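Local coordinates for peptidoglycan recognition protein 3 (Branchiostoma belcheri tsingtauense, PDB 4Z8I) that probably acts as a zinc-dependent N-acetylmuramoyl-L-alanine amidase that cuts the bond between sugar and stem peptide in bacterial peptidoglycan, at residues G201-D204 with T208-P211; V91-A96 with I126-L131; I161-D166 with A174-A179; N115-M118 with G122-D125; S105-V110 with N137-R142. All coordinates share one frame; numbering follows the deposited sequence.

In the fold
Along the chain the contacts open in the order 2, 5, 4, 3 and 1. Interaction 4 is nested within the loops closed by interactions 2 and 5, whose segments alternate. In the mixed sheet, interaction 5 uses strand 138-140, interaction 2 strand 87-94 and the loop leading into strand 130-132, interaction 3 strand 158-163, and interaction 1 the end of strand 197-201. Helix 103-120 serves interactions 4 and 5, and helix 174-190, on the opposite face of the sheet, serves interaction 3. Interactions 1 and 2, with centres about 11 Å apart, share the zinc; the centres of interactions 3 and 5 lie about 10 Å from that of interaction 2. The amidase site thus sits at strand ends.

Interaction 1: residues G201-D204 with T208-P211. With ZN (zinc ion), chain B.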
# COMPACT_ATOMS: atom_id res chain seq x y z
N GLY A 201 -0.67 -11.48 7.43
CA GLY A 201 -2.11 -11.38 7.33
C GLY A 201 -2.62 -11.26 8.76
O GLY A 201 -1.90 -11.62 9.69
N HIS A 202 -3.84 -10.77 8.94
CA HIS A 202 -4.39 -10.61 10.29
C HIS A 202 -4.46 -11.96 11.01
O HIS A 202 -4.18 -12.04 12.21
CB HIS A 202 -5.77 -9.96 10.23
CG HIS A 202 -6.32 -9.58 11.57
ND1 HIS A 202 -7.62 -9.16 11.75
CD2 HIS A 202 -5.74 -9.54 12.79
CE1 HIS A 202 -7.82 -8.88 13.03
NE2 HIS A 202 -6.69 -9.10 13.68
N ARG A 203 -4.81 -13.01 10.28
CA ARG A 203 -4.94 -14.34 10.86
C ARG A 203 -3.60 -14.88 11.35
O ARG A 203 -3.56 -15.79 12.18
CB ARG A 203 -5.55 -15.31 9.84
CG ARG A 203 -4.69 -15.52 8.60
CD ARG A 203 -5.27 -16.59 7.69
NE ARG A 203 -6.61 -16.24 7.21
CZ ARG A 203 -7.33 -17.00 6.40
NH1 ARG A 203 -6.85 -18.17 5.98
NH2 ARG A 203 -8.54 -16.61 6.01
N ASP A 204 -2.51 -14.33 10.82
CA ASP A 204 -1.17 -14.77 11.20
C ASP A 204 -0.82 -14.32 12.62
O ASP A 204 0.03 -14.92 13.28
CB ASP A 204 -0.13 -14.23 10.22
CG ASP A 204 -0.18 -14.94 8.87
OD1 ASP A 204 -0.49 -16.15 8.84
OD2 ASP A 204 0.11 -14.28 7.85
N THR A 208 -8.71 -14.66 13.58
CA THR A 208 -9.78 -14.26 12.66
C THR A 208 -9.64 -15.00 11.35
O THR A 208 -8.66 -15.72 11.13
CB THR A 208 -9.77 -12.74 12.38
OG1 THR A 208 -8.43 -12.32 12.07
CG2 THR A 208 -10.27 -11.97 13.58
N ALA A 209 -10.62 -14.84 10.47
CA ALA A 209 -10.51 -15.33 9.10
C ALA A 209 -9.94 -14.21 8.23
O ALA A 209 -9.68 -14.40 7.04
CB ALA A 209 -11.86 -15.79 8.58
N CYS A 210 -9.77 -13.04 8.83
CA CYS A 210 -9.16 -11.89 8.16
C CYS A 210 -7.75 -12.26 7.73
O CYS A 210 -7.01 -12.89 8.49
CB CYS A 210 -9.13 -10.70 9.12
SG CYS A 210 -8.82 -9.09 8.37
N PRO A 211 -7.34 -11.85 6.51
CA PRO A 211 -8.05 -10.98 5.58
C PRO A 211 -8.85 -11.74 4.52
O PRO A 211 -8.93 -11.27 3.39
CB PRO A 211 -6.90 -10.24 4.89
CG PRO A 211 -5.84 -11.29 4.80
CD PRO A 211 -5.98 -12.16 6.03
ZN ZN B . -8.28 -8.03 10.29
O HOH W 1 -9.59 -6.90 11.19
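His202 and Cys210 meet through the zinc ion they both bind. The histidine gives ND1, 2.0 Å from the zinc, and the cysteine gives SG at 2.3 Å; water 1 takes a further position and His93 ND1 completes the four. Seen from the imidazole, the sulfur lies at the ring edge, in its plane, on the side of ND1 and the zinc. With CG of His202 anti to the backbone N (chi1 -171°), the ring is carried out to the metal from the short, weakly bonded helix that follows strand 197-201.

Hydrogen bonds tie the next residue to the same loop. The backbone N of Arg203 makes a weak bond to Cys210 O, 2.8 Å long and bent to 122°. Its side chain, kinked at chi3, swings the guanidinium back so that NH2 reaches Ala209 O at 2.7 Å, nearly straight and in the guanidinium plane. A second partner of NH2 is Asn213 OD1. This is the C-terminal His/Cys pair of the three protein ligands in peptidoglycan recognition protein amidases, a short helix followed by a loop returning to the metal.

Packing fills in the remainder. Thr208 OG1 lies over one face of the His202 ring, 3.3 Å above the plane and toward the rim; it is not hydrogen-bonded to ND1, which is taken up by the zinc. Pro211, entered through a cis peptide bond, sets CD 3.9 Å from His202 N.

Interaction 2: residues V91-A96 with I126-L131. With ZN (zinc ion), chain B.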
# COMPACT_ATOMS: atom_id res chain seq x y z
N VAL A 91 0.58 -5.51 8.63
CA VAL A 91 -0.53 -6.44 8.78
C VAL A 91 -1.62 -6.12 7.77
O VAL A 91 -2.04 -4.97 7.64
CB VAL A 91 -1.10 -6.42 10.21
CG1 VAL A 91 -2.18 -7.47 10.37
CG2 VAL A 91 0.00 -6.64 11.22
N ILE A 92 -2.08 -7.14 7.05
CA ILE A 92 -3.09 -6.96 6.01
C ILE A 92 -4.47 -7.38 6.50
O ILE A 92 -4.64 -8.47 7.07
CB ILE A 92 -2.72 -7.74 4.73
CG1 ILE A 92 -1.36 -7.28 4.20
CG2 ILE A 92 -3.80 -7.56 3.67
CD1 ILE A 92 -1.33 -5.83 3.78
N HIS A 93 -5.46 -6.53 6.27
CA HIS A 93 -6.82 -6.77 6.74
C HIS A 93 -7.81 -6.77 5.58
O HIS A 93 -7.52 -6.22 4.51
CB HIS A 93 -7.23 -5.70 7.75
CG HIS A 93 -6.51 -5.79 9.05
ND1 HIS A 93 -6.98 -6.52 10.12
CD2 HIS A 93 -5.35 -5.23 9.46
CE1 HIS A 93 -6.15 -6.41 11.13
NE2 HIS A 93 -5.14 -5.63 10.76
N HIS A 94 -8.97 -7.37 5.79
CA HIS A 94 -10.10 -7.15 4.89
C HIS A 94 -11.27 -6.55 5.67
O HIS A 94 -11.37 -6.74 6.88
CB HIS A 94 -10.49 -8.41 4.09
CG HIS A 94 -11.32 -9.40 4.86
ND1 HIS A 94 -12.20 -10.26 4.23
CD2 HIS A 94 -11.39 -9.68 6.18
CE1 HIS A 94 -12.79 -11.02 5.14
NE2 HIS A 94 -12.32 -10.69 6.33
N SER A 95 -12.13 -5.82 4.98
CA SER A 95 -13.25 -5.16 5.63
C SER A 95 -14.29 -6.17 6.09
O SER A 95 -15.07 -5.90 7.01
CB SER A 95 -13.89 -4.15 4.67
OG SER A 95 -15.12 -3.66 5.18
N ALA A 96 -14.29 -7.34 5.45
CA ALA A 96 -15.37 -8.32 5.59
C ALA A 96 -16.71 -7.63 5.38
O ALA A 96 -17.68 -7.91 6.09
CB ALA A 96 -15.31 -9.01 6.94
N ILE A 126 -10.97 5.73 13.24
CA ILE A 126 -11.02 4.50 12.45
C ILE A 126 -9.75 3.69 12.73
O ILE A 126 -8.65 4.23 12.79
CB ILE A 126 -11.20 4.81 10.94
CG1 ILE A 126 -11.39 3.52 10.14
CG2 ILE A 126 -10.04 5.62 10.40
CD1 ILE A 126 -11.78 3.78 8.70
N GLY A 127 -9.92 2.38 12.94
CA GLY A 127 -8.86 1.55 13.49
C GLY A 127 -7.61 1.37 12.64
O GLY A 127 -6.50 1.31 13.17
N TYR A 128 -7.79 1.28 11.33
CA TYR A 128 -6.68 0.98 10.44
C TYR A 128 -5.87 2.23 10.12
O TYR A 128 -6.38 3.35 10.18
CB TYR A 128 -7.19 0.34 9.15
CG TYR A 128 -8.27 -0.70 9.37
CD1 TYR A 128 -7.95 -1.98 9.80
CD2 TYR A 128 -9.61 -0.40 9.14
CE1 TYR A 128 -8.93 -2.93 10.00
CE2 TYR A 128 -10.60 -1.34 9.33
CZ TYR A 128 -10.25 -2.60 9.76
OH TYR A 128 -11.23 -3.55 9.96
N ASN A 129 -4.59 2.03 9.80
CA ASN A 129 -3.73 3.14 9.40
C ASN A 129 -4.07 3.58 7.98
O ASN A 129 -4.04 4.78 7.67
CB ASN A 129 -2.26 2.73 9.47
CG ASN A 129 -1.82 2.38 10.87
OD1 ASN A 129 -1.84 1.22 11.28
ND2 ASN A 129 -1.41 3.39 11.63
N PHE A 130 -4.40 2.62 7.13
CA PHE A 130 -4.78 2.92 5.75
C PHE A 130 -5.83 1.94 5.25
O PHE A 130 -5.90 0.80 5.72
CB PHE A 130 -3.56 2.88 4.83
CG PHE A 130 -2.53 3.92 5.13
CD1 PHE A 130 -2.67 5.21 4.64
CD2 PHE A 130 -1.42 3.61 5.89
CE1 PHE A 130 -1.71 6.17 4.91
CE2 PHE A 130 -0.46 4.57 6.17
CZ PHE A 130 -0.61 5.85 5.68
N LEU A 131 -6.65 2.39 4.31
CA LEU A 131 -7.60 1.51 3.66
C LEU A 131 -7.36 1.50 2.16
O LEU A 131 -6.70 2.38 1.63
CB LEU A 131 -9.05 1.90 3.99
CG LEU A 131 -9.44 1.81 5.47
CD1 LEU A 131 -9.20 3.13 6.17
CD2 LEU A 131 -10.89 1.36 5.65
ZN ZN B . -8.28 -8.03 10.29
O HOH W 1 -9.59 -6.90 11.19
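In the active-site cleft of the amidase, the zinc ligand His93, near the end of strand 87-94, is met by Tyr128 from the loop leading into strand 130-132. The two residues carry nearly all of a small contact. Tyr128 CE1 sits over one face of the imidazole, offset toward its rim, and comes within 3.9 Å of His93 CG. CG of Tyr128 lies anti to its carbonyl carbon (chi1 -43°), which turns the ring toward His93. The rings are oblique to each other, with centroids 5.4 Å apart and planes at 53°, and it is the CD1-CE1 bond of the tyrosine that touches the imidazole.

His93 is fixed at both nitrogens. ND1 holds the zinc at 2.0 Å, and NE2 is hydrogen-bonded to His150 ND1, so Tyr128 probably rests on a ring that turns little. At the far end of the tyrosine, OH lies 4.4 Å from His94 O and 3.9 Å from water 1 on the zinc, which places the phenol beside the metal-bound water. His117 from helix 103-120 meets the Tyr128 ring in turn. With His202, Cys210 and water 1 added, this is the two-histidine, one-cysteine zinc centre characteristic of peptidoglycan recognition proteins with amidase activity.

Interaction 3: residues I161-D166 with A174-A179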
# COMPACT_ATOMS: atom_id res chain seq x y z
N ILE A 161 -3.17 -2.15 7.14
CA ILE A 161 -3.80 -1.83 5.86
C ILE A 161 -5.02 -2.71 5.65
O ILE A 161 -4.91 -3.94 5.70
CB ILE A 161 -2.85 -2.04 4.68
CG1 ILE A 161 -1.59 -1.18 4.84
CG2 ILE A 161 -3.55 -1.72 3.37
CD1 ILE A 161 -0.57 -1.40 3.74
N CYS A 162 -6.17 -2.09 5.42
CA CYS A 162 -7.40 -2.85 5.24
C CYS A 162 -7.99 -2.68 3.85
O CYS A 162 -8.32 -1.57 3.45
CB CYS A 162 -8.43 -2.45 6.29
SG CYS A 162 -10.02 -3.29 6.12
N PHE A 163 -8.12 -3.79 3.12
CA PHE A 163 -8.83 -3.77 1.85
C PHE A 163 -10.32 -3.72 2.14
O PHE A 163 -10.80 -4.43 3.02
CB PHE A 163 -8.51 -5.02 1.04
CG PHE A 163 -7.11 -5.05 0.48
CD1 PHE A 163 -6.03 -5.31 1.31
CD2 PHE A 163 -6.89 -4.85 -0.87
CE1 PHE A 163 -4.75 -5.34 0.80
CE2 PHE A 163 -5.61 -4.88 -1.39
CZ PHE A 163 -4.54 -5.13 -0.55
N MET A 164 -11.04 -2.87 1.43
CA MET A 164 -12.48 -2.77 1.63
C MET A 164 -13.25 -3.77 0.78
O MET A 164 -13.35 -3.63 -0.44
CB MET A 164 -12.98 -1.34 1.40
CG MET A 164 -12.54 -0.39 2.50
SD MET A 164 -13.20 1.27 2.32
CE MET A 164 -12.41 1.77 0.79
N GLY A 165 -13.79 -4.79 1.45
CA GLY A 165 -14.54 -5.85 0.80
C GLY A 165 -14.40 -7.15 1.56
O GLY A 165 -13.72 -7.21 2.59
N ASP A 166 -15.05 -8.20 1.07
CA ASP A 166 -14.92 -9.53 1.65
C ASP A 166 -14.19 -10.41 0.65
O ASP A 166 -14.68 -10.64 -0.46
CB ASP A 166 -16.30 -10.12 1.96
CG ASP A 166 -16.22 -11.35 2.85
OD1 ASP A 166 -15.10 -11.88 3.05
OD2 ASP A 166 -17.27 -11.81 3.33
N ALA A 174 -6.89 -5.78 -9.28
CA ALA A 174 -5.44 -5.67 -9.41
C ALA A 174 -4.96 -4.29 -9.00
O ALA A 174 -3.86 -4.13 -8.48
CB ALA A 174 -5.01 -6.00 -10.83
N SER A 175 -5.80 -3.29 -9.24
CA SER A 175 -5.48 -1.91 -8.86
C SER A 175 -5.39 -1.74 -7.35
O SER A 175 -4.58 -0.96 -6.85
CB SER A 175 -6.50 -0.93 -9.45
OG SER A 175 -7.80 -1.22 -9.00
N ALA A 176 -6.23 -2.47 -6.62
CA ALA A 176 -6.21 -2.43 -5.16
C ALA A 176 -4.91 -3.03 -4.63
O ALA A 176 -4.25 -2.44 -3.76
CB ALA A 176 -7.41 -3.16 -4.59
N ILE A 177 -4.54 -4.19 -5.16
CA ILE A 177 -3.30 -4.86 -4.81
C ILE A 177 -2.10 -3.97 -5.10
O ILE A 177 -1.22 -3.78 -4.25
CB ILE A 177 -3.13 -6.17 -5.61
CG1 ILE A 177 -4.42 -7.00 -5.58
CG2 ILE A 177 -1.94 -6.96 -5.10
CD1 ILE A 177 -4.83 -7.46 -4.20
N ALA A 178 -2.07 -3.42 -6.31
CA ALA A 178 -1.00 -2.52 -6.74
C ALA A 178 -0.90 -1.31 -5.81
O ALA A 178 0.20 -0.89 -5.45
CB ALA A 178 -1.24 -2.08 -8.16
N ALA A 179 -2.05 -0.77 -5.44
CA ALA A 179 -2.09 0.38 -4.54
C ALA A 179 -1.53 0.05 -3.16
O ALA A 179 -0.80 0.85 -2.58
CB ALA A 179 -3.50 0.92 -4.43
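Phe163 supplies most of the surface in this contact, pushing its ring from strand 158-163 onto the first turns of helix 174-190. A single corner does most of the touching. CE2 approaches Ala176 CB to 4.1 Å and the carbonyl oxygen Ala176 O to 3.7 Å, while the backbone N of Ile177 lies at the ring edge, near its plane. The benzyl ring thus enters beside the helix backbone, where the small methyl of Ala176, directed at the strand, lets it come close.

Ile177 joins by another route. Its CB points away from the strand, but chi1 (-47°) and chi2 (-63°) fold the chain back until CD1 stands 3.9 Å from Phe163 CE2. Trp222 touches both Phe163 and Ile177, and Ile92 and Val132 of the flanking strands 87-94 and 130-132 also lie against the phenylalanine. Cutting Phe163 back to an alanine would probably leave a gap between sheet and helix, with Ala176 and the end of Ile177 deprived of their partner. Because the contacts are made by carbon against carbon and backbone, with nothing charged, the helix is probably held to the sheet here by close fit and the burial of apolar surface, not by directional bonds.

Interaction 4: residues N115-M118 with G122-D125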
# COMPACT_ATOMS: atom_id res chain seq x y z
N ASN A 115 -17.42 5.53 11.36
CA ASN A 115 -18.57 5.67 12.24
C ASN A 115 -18.83 4.42 13.06
O ASN A 115 -19.23 4.50 14.22
CB ASN A 115 -19.82 6.04 11.43
CG ASN A 115 -19.75 7.43 10.85
OD1 ASN A 115 -18.91 8.25 11.25
ND2 ASN A 115 -20.63 7.72 9.90
N TYR A 116 -18.59 3.25 12.47
CA TYR A 116 -18.74 1.99 13.18
C TYR A 116 -17.69 1.84 14.28
O TYR A 116 -18.00 1.40 15.38
CB TYR A 116 -18.68 0.81 12.21
CG TYR A 116 -18.59 -0.54 12.88
CD1 TYR A 116 -19.54 -0.94 13.82
CD2 TYR A 116 -17.57 -1.43 12.57
CE1 TYR A 116 -19.46 -2.18 14.43
CE2 TYR A 116 -17.49 -2.67 13.16
CZ TYR A 116 -18.43 -3.04 14.09
OH TYR A 116 -18.35 -4.27 14.70
N HIS A 117 -16.45 2.20 13.97
CA HIS A 117 -15.37 2.08 14.95
C HIS A 117 -15.50 3.07 16.11
O HIS A 117 -15.23 2.73 17.26
CB HIS A 117 -14.01 2.24 14.28
CG HIS A 117 -13.58 1.04 13.49
ND1 HIS A 117 -12.41 1.00 12.76
CD2 HIS A 117 -14.17 -0.17 13.32
CE1 HIS A 117 -12.30 -0.17 12.18
NE2 HIS A 117 -13.35 -0.90 12.50
N MET A 118 -15.91 4.30 15.80
CA MET A 118 -16.00 5.35 16.81
C MET A 118 -17.31 5.31 17.61
O MET A 118 -17.29 5.47 18.83
CB MET A 118 -15.81 6.72 16.16
CG MET A 118 -14.50 6.86 15.40
SD MET A 118 -14.22 8.53 14.80
CE MET A 118 -14.22 9.42 16.35
N GLY A 122 -16.40 2.46 19.96
CA GLY A 122 -15.83 3.44 20.87
C GLY A 122 -14.37 3.78 20.64
O GLY A 122 -13.69 4.27 21.55
N TYR A 123 -13.87 3.53 19.43
CA TYR A 123 -12.49 3.87 19.09
C TYR A 123 -12.33 5.39 19.03
O TYR A 123 -13.31 6.12 18.86
CB TYR A 123 -12.08 3.25 17.75
CG TYR A 123 -11.99 1.73 17.71
CD1 TYR A 123 -12.41 0.95 18.78
CD2 TYR A 123 -11.47 1.09 16.60
CE1 TYR A 123 -12.32 -0.42 18.74
CE2 TYR A 123 -11.37 -0.29 16.55
CZ TYR A 123 -11.80 -1.03 17.62
OH TYR A 123 -11.70 -2.40 17.57
N SER A 124 -11.09 5.86 19.16
CA SER A 124 -10.81 7.29 19.06
C SER A 124 -10.80 7.75 17.61
O SER A 124 -10.90 8.94 17.32
CB SER A 124 -9.46 7.61 19.71
OG SER A 124 -9.42 7.21 21.07
N ASP A 125 -10.70 6.78 16.70
CA ASP A 125 -10.67 7.04 15.26
C ASP A 125 -10.85 5.71 14.56
O ASP A 125 -10.89 4.67 15.22
CB ASP A 125 -9.33 7.68 14.86
CG ASP A 125 -9.33 8.19 13.43
OD1 ASP A 125 -10.40 8.21 12.79
OD2 ASP A 125 -8.24 8.58 12.95
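The His117 imidazole carries Tyr123 over one of its faces: CE2 of the tyrosine stands 4.0 Å above the plane, toward the rim. The two rings are oblique, with planes at 42° and centroids 5.0 Å apart, and the tyrosine leans in through its CD2 side, which comes to 3.6 Å from His117 CB. Asp125 O lies at the edge of the phenol ring, near its plane. The polar end of His117 is turned elsewhere, ND1 being hydrogen-bonded to the backbone N of Gly127.

All this takes place at the C-terminal end of helix 103-120, which widens into a pi-type turn at 116-118 and is ended by a glycine. Gly122, with positive phi, is the first residue to leave the helical conformation, and the following Tyr123 N returns six residues to His117 O in a 2.7 Å hydrogen bond with a 163° angle at the hydrogen. A leucine in place of Tyr123 would probably keep this backbone bond but leave this face of the His117 ring without its aromatic neighbour, with ND1 still held by Gly127.

Met118 runs along the backbone of Ser124 and Asp125. Its chain bends at chi3 (60°), carrying CE to 3.5 Å from Ser124 O, while CG lies 3.8 Å from Asp125 CA. The Asp125 carboxylate is engaged by a salt bridge to Lys69 and by Gln114.

Interaction 5: residues S105-V110 with N137-R142; sequences SCSLQV and NVYEGR
Tyr139 OH, which reaches Cys106 CB across the contact, is hydrogen-bonded to Asp135 OD2, an oxygen that Asn137 ND2 grips as well. The hydroxyl is thereby satisfied by Asp135 of the loop before the strand, and toward helix 103-120 the tyrosine offers mainly its ring, which CG, anti to the carbonyl carbon (chi1 -64°), directs to the helix. Along that ring the helix lays three residues. Cys106 CB is 3.5 Å from CZ, at the hydroxyl end. Ser107 OG approaches CE2 to 3.3 Å; its hydrogen bond goes back to Gln103 O within the helix. One turn on from Cys106, Val110 CG2 packs at 4.0 Å against CG, near the root of the side chain.

The axes of helix 105-110 and strand 138-140 approach to 10.1 Å at 37°, and the Tyr139 ring spans the gap. Such packing of a helix on a sheet is a feature of the mixed alpha/beta fold of these amidases. Trp72 touches Ser107 and Val110, and the disulfide from Cys106 to Cys100 fastens the start of the helix to the preceding loop. Chemically, the contact is largely apolar, with one serine oxygen touching the ring, and burial of the phenol is probably tolerated because Asp135 answers its oxygen.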
# COMPACT_ATOMS: atom_id res chain seq x y z
N SER A 105 -17.98 6.19 -3.63
CA SER A 105 -18.48 5.03 -2.88
C SER A 105 -17.46 4.50 -1.87
O SER A 105 -17.82 4.05 -0.78
CB SER A 105 -18.94 3.93 -3.84
OG SER A 105 -17.94 3.63 -4.79
N CYS A 106 -16.18 4.54 -2.23
CA CYS A 106 -15.14 4.12 -1.30
C CYS A 106 -14.99 5.12 -0.17
O CYS A 106 -14.71 4.73 0.97
CB CYS A 106 -13.82 3.88 -2.03
SG CYS A 106 -13.81 2.40 -3.07
N SER A 107 -15.12 6.37 -0.47
CA SER A 107 -15.09 7.38 0.55
C SER A 107 -16.24 7.24 1.50
O SER A 107 -16.09 7.39 2.68
CB SER A 107 -15.05 8.75 -0.07
OG SER A 107 -13.87 8.89 -0.77
N LEU A 108 -17.41 6.95 0.96
CA LEU A 108 -18.55 6.70 1.79
C LEU A 108 -18.29 5.49 2.64
O LEU A 108 -18.59 5.49 3.79
CB LEU A 108 -19.81 6.50 0.97
CG LEU A 108 -21.05 6.16 1.79
CD1 LEU A 108 -20.97 4.85 2.51
CD2 LEU A 108 -21.45 7.24 2.73
N GLN A 109 -17.72 4.46 2.06
CA GLN A 109 -17.49 3.24 2.78
C GLN A 109 -16.54 3.44 3.94
O GLN A 109 -16.76 2.93 4.98
CB GLN A 109 -17.00 2.16 1.84
CG GLN A 109 -17.15 0.77 2.39
CD GLN A 109 -18.48 0.52 3.02
OE1 GLN A 109 -19.49 0.88 2.49
NE2 GLN A 109 -18.48 -0.11 4.13
N VAL A 110 -15.51 4.21 3.73
CA VAL A 110 -14.57 4.57 4.79
C VAL A 110 -15.27 5.36 5.90
O VAL A 110 -15.02 5.14 7.09
CB VAL A 110 -13.39 5.39 4.25
CG1 VAL A 110 -12.49 5.85 5.39
CG2 VAL A 110 -12.59 4.57 3.26
N ASN A 137 -7.70 3.14 -5.11
CA ASN A 137 -7.19 4.24 -4.29
C ASN A 137 -6.80 3.81 -2.88
O ASN A 137 -7.29 2.80 -2.37
CB ASN A 137 -8.22 5.37 -4.22
CG ASN A 137 -8.29 6.17 -5.50
OD1 ASN A 137 -7.27 6.57 -6.06
ND2 ASN A 137 -9.51 6.41 -5.98
N VAL A 138 -5.92 4.58 -2.26
CA VAL A 138 -5.57 4.41 -0.86
C VAL A 138 -6.21 5.53 -0.05
O VAL A 138 -6.21 6.69 -0.47
CB VAL A 138 -4.05 4.42 -0.64
CG1 VAL A 138 -3.71 4.11 0.81
CG2 VAL A 138 -3.38 3.42 -1.56
N TYR A 139 -6.77 5.19 1.11
CA TYR A 139 -7.43 6.16 1.97
C TYR A 139 -6.73 6.26 3.32
O TYR A 139 -6.29 5.25 3.88
CB TYR A 139 -8.91 5.82 2.13
CG TYR A 139 -9.68 5.90 0.83
CD1 TYR A 139 -9.65 4.85 -0.08
CD2 TYR A 139 -10.42 7.03 0.51
CE1 TYR A 139 -10.33 4.92 -1.28
CE2 TYR A 139 -11.12 7.11 -0.69
CZ TYR A 139 -11.06 6.05 -1.57
OH TYR A 139 -11.75 6.12 -2.76
N GLU A 140 -6.63 7.48 3.84
CA GLU A 140 -5.88 7.76 5.05
C GLU A 140 -6.70 7.48 6.30
O GLU A 140 -7.75 8.08 6.52
CB GLU A 140 -5.42 9.22 5.07
CG GLU A 140 -4.54 9.61 6.25
CD GLU A 140 -4.29 11.11 6.33
OE1 GLU A 140 -5.14 11.88 5.84
OE2 GLU A 140 -3.25 11.51 6.89
N GLY A 141 -6.20 6.55 7.12
CA GLY A 141 -6.79 6.30 8.43
C GLY A 141 -6.00 7.03 9.49
O GLY A 141 -5.94 8.26 9.50
N ARG A 142 -5.38 6.27 10.40
CA ARG A 142 -4.56 6.88 11.44
C ARG A 142 -3.19 7.29 10.91
O ARG A 142 -2.43 7.98 11.59
CB ARG A 142 -4.42 5.94 12.64
CG ARG A 142 -5.75 5.56 13.26
CD ARG A 142 -5.61 4.78 14.55
NE ARG A 142 -6.93 4.51 15.13
CZ ARG A 142 -7.13 4.01 16.34
NH1 ARG A 142 -6.10 3.72 17.13
NH2 ARG A 142 -8.37 3.80 16.78